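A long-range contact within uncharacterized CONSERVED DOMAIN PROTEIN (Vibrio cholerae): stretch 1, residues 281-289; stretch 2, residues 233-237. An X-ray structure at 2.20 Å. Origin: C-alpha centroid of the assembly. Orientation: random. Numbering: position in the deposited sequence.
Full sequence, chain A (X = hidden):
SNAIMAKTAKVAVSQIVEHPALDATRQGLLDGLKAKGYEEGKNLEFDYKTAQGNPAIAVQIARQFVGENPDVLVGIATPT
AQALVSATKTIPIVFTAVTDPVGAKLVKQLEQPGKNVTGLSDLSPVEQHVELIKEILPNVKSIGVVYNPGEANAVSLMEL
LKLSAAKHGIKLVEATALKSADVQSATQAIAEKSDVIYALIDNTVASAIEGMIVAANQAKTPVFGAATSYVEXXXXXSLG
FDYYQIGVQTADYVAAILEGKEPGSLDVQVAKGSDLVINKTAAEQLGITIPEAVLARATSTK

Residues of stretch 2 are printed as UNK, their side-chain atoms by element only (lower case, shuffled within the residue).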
# COMPACT_ATOMS: atom_id res chain seq x y z
N THR A 281 21.10 18.83 18.01
CA THR A 281 20.41 20.08 17.81
C THR A 281 19.49 20.37 18.98
O THR A 281 19.71 21.33 19.71
CB THR A 281 19.59 20.05 16.53
OG1 THR A 281 20.35 19.33 15.56
CG2 THR A 281 19.26 21.44 16.05
N ALA A 282 18.49 19.51 19.21
CA ALA A 282 17.56 19.74 20.31
C ALA A 282 18.29 19.99 21.64
O ALA A 282 17.83 20.80 22.42
CB ALA A 282 16.58 18.56 20.45
N ALA A 283 19.41 19.30 21.88
CA ALA A 283 20.13 19.36 23.15
C ALA A 283 20.76 20.73 23.33
O ALA A 283 20.61 21.39 24.36
CB ALA A 283 21.19 18.30 23.21
N GLU A 284 21.43 21.16 22.28
CA GLU A 284 22.02 22.49 22.26
C GLU A 284 20.96 23.59 22.37
O GLU A 284 21.18 24.55 23.09
CB GLU A 284 22.89 22.67 21.01
CG GLU A 284 22.72 24.03 20.29
CD GLU A 284 24.02 24.49 19.68
OE1 GLU A 284 24.69 23.65 19.01
OE2 GLU A 284 24.39 25.68 19.88
N GLN A 285 19.82 23.47 21.70
CA GLN A 285 18.76 24.48 21.96
C GLN A 285 18.32 24.53 23.42
O GLN A 285 17.75 25.51 23.85
CB GLN A 285 17.53 24.23 21.14
CG GLN A 285 17.68 24.57 19.72
CD GLN A 285 16.50 24.08 18.92
OE1 GLN A 285 15.45 23.71 19.48
NE2 GLN A 285 16.66 24.04 17.60
N LEU A 286 18.53 23.47 24.17
CA LEU A 286 18.15 23.48 25.57
C LEU A 286 19.33 23.87 26.46
O LEU A 286 19.21 23.83 27.68
CB LEU A 286 17.56 22.10 25.99
CG LEU A 286 16.15 21.80 25.49
CD1 LEU A 286 15.90 20.31 25.56
CD2 LEU A 286 15.12 22.57 26.29
N GLY A 287 20.46 24.23 25.85
CA GLY A 287 21.68 24.54 26.59
C GLY A 287 22.29 23.31 27.22
O GLY A 287 22.95 23.42 28.25
N ILE A 288 22.08 22.13 26.63
CA ILE A 288 22.63 20.91 27.20
C ILE A 288 23.83 20.38 26.42
O ILE A 288 23.84 20.36 25.20
CB ILE A 288 21.53 19.81 27.35
CG1 ILE A 288 20.63 20.15 28.54
CG2 ILE A 288 22.15 18.42 27.53
CD1 ILE A 288 19.24 19.53 28.53
N THR A 289 24.82 19.94 27.18
CA THR A 289 26.02 19.34 26.68
C THR A 289 25.92 17.86 26.93
O THR A 289 25.91 17.43 28.06
CB THR A 289 27.25 19.94 27.47
OG1 THR A 289 27.54 21.23 26.91
CG2 THR A 289 28.53 19.03 27.43
N UNK A 233 11.49 13.73 16.90
CA UNK A 233 10.62 14.91 17.09
C UNK A 233 11.14 15.87 18.11
O UNK A 233 10.40 16.77 18.50
c UNK A 233 8.18 14.41 15.25
c UNK A 233 9.22 14.47 17.54
c UNK A 233 7.27 13.63 13.06
n UNK A 233 7.56 14.79 12.44
n UNK A 233 6.67 12.64 12.39
c UNK A 233 8.47 13.64 16.53
n UNK A 233 7.56 13.45 14.35
N UNK A 234 12.34 15.65 18.63
CA UNK A 234 12.96 16.60 19.58
C UNK A 234 13.32 16.17 20.99
O UNK A 234 13.82 16.97 21.76
N UNK A 235 13.09 14.91 21.35
CA UNK A 235 13.72 14.36 22.54
C UNK A 235 15.24 14.51 22.36
O UNK A 235 15.76 14.40 21.27
c UNK A 235 13.35 12.88 22.71
N UNK A 236 15.96 14.76 23.43
CA UNK A 236 17.43 14.85 23.31
C UNK A 236 18.16 13.53 23.05
O UNK A 236 19.22 13.51 22.42
c UNK A 236 17.43 16.95 24.61
c UNK A 236 18.04 15.57 24.51
c UNK A 236 17.85 14.79 25.80
c UNK A 236 18.57 15.45 26.98
N UNK A 237 17.59 12.43 23.49
CA UNK A 237 18.22 11.16 23.38
C UNK A 237 17.13 10.12 23.45
O UNK A 237 16.05 10.38 23.99
c UNK A 237 19.19 10.97 24.50

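Position 233 carries seven side-chain atoms: three carbons in a row, a nitrogen, and then a carbon bearing two further nitrogens. None of them touches stretch 1; the nearest approach, from CB of 233 to the CB of Ala-282, is 8.9 Å. This unbranched chain ending in a guanidinium group can only be Arg-233, whose long, charged end suits an exposed place beside the contact.

Position 234 has no side-chain atoms at all, and its bare backbone lies against the helix of stretch 1, with its CA 5.6 Å from the CA of Ala-282. The CB of Ala-282 points toward this stretch and sits 3.4 Å from the O of 234, a tight van der Waals contact with the peptide. The residue is Gly-234. Its backbone explains the choice: phi is 120° and psi 1°, angles at which a CB would be jammed against the carbonyl oxygen of the residue before.

Position 235 shows a single side-chain carbon, which points away from stretch 1; this CB lies 6.9 Å from the CB of Ala-282. Its backbone O still comes within 4.3 Å of the CB of Ala-282. One carbon is the mark of Ala-235; the residue is buried, and a small apolar group is in keeping with such a setting.

Position 236 has four side-chain carbons, forked at the first, with one arm two carbons long. The short arm meets Ala-283 and Leu-286, and the end of the long arm meets Ile-288. A beta-branched, wholly apolar side chain of this form is Ile-236. Its chi1 of 65° (p) and chi2 of 175° (t) place CG2 3.9 Å from the CA of Ala-283 and 3.8 Å from CD1 of Leu-286, while its CD1 lies 4.4 Å from CD1 of Ile-288. The short branch thus packs on Ala-283 and Leu-286, and the longer arm reaches Ile-288.

Position 237 again has one side-chain carbon, and it takes no part in the contact: its CB is 7.7 Å from the CB of Ala-283. It is Ala-237, in a strand, its small apolar methyl fitting a buried position.

The contact rests on apolar packing, without a hydrogen bond between the stretches, and buries 208 Å² in all. Small residues, Ala-282 and Gly-234, meet where the backbones run close; nearby, the CA atoms of Ala-283 and Ile-236 are 5.3 Å apart. A Schellman motif ends the helix, with Gly-287 accommodating the positive phi and Ile-288 N donating to Ala-283 O at 2.8 Å. This turn brings Ile-288 back beside the last helical turn, so that Ala-283, Leu-286 and Ile-288 all pack against Ile-236.

Stretch 2, residues 233-237: RGAIA
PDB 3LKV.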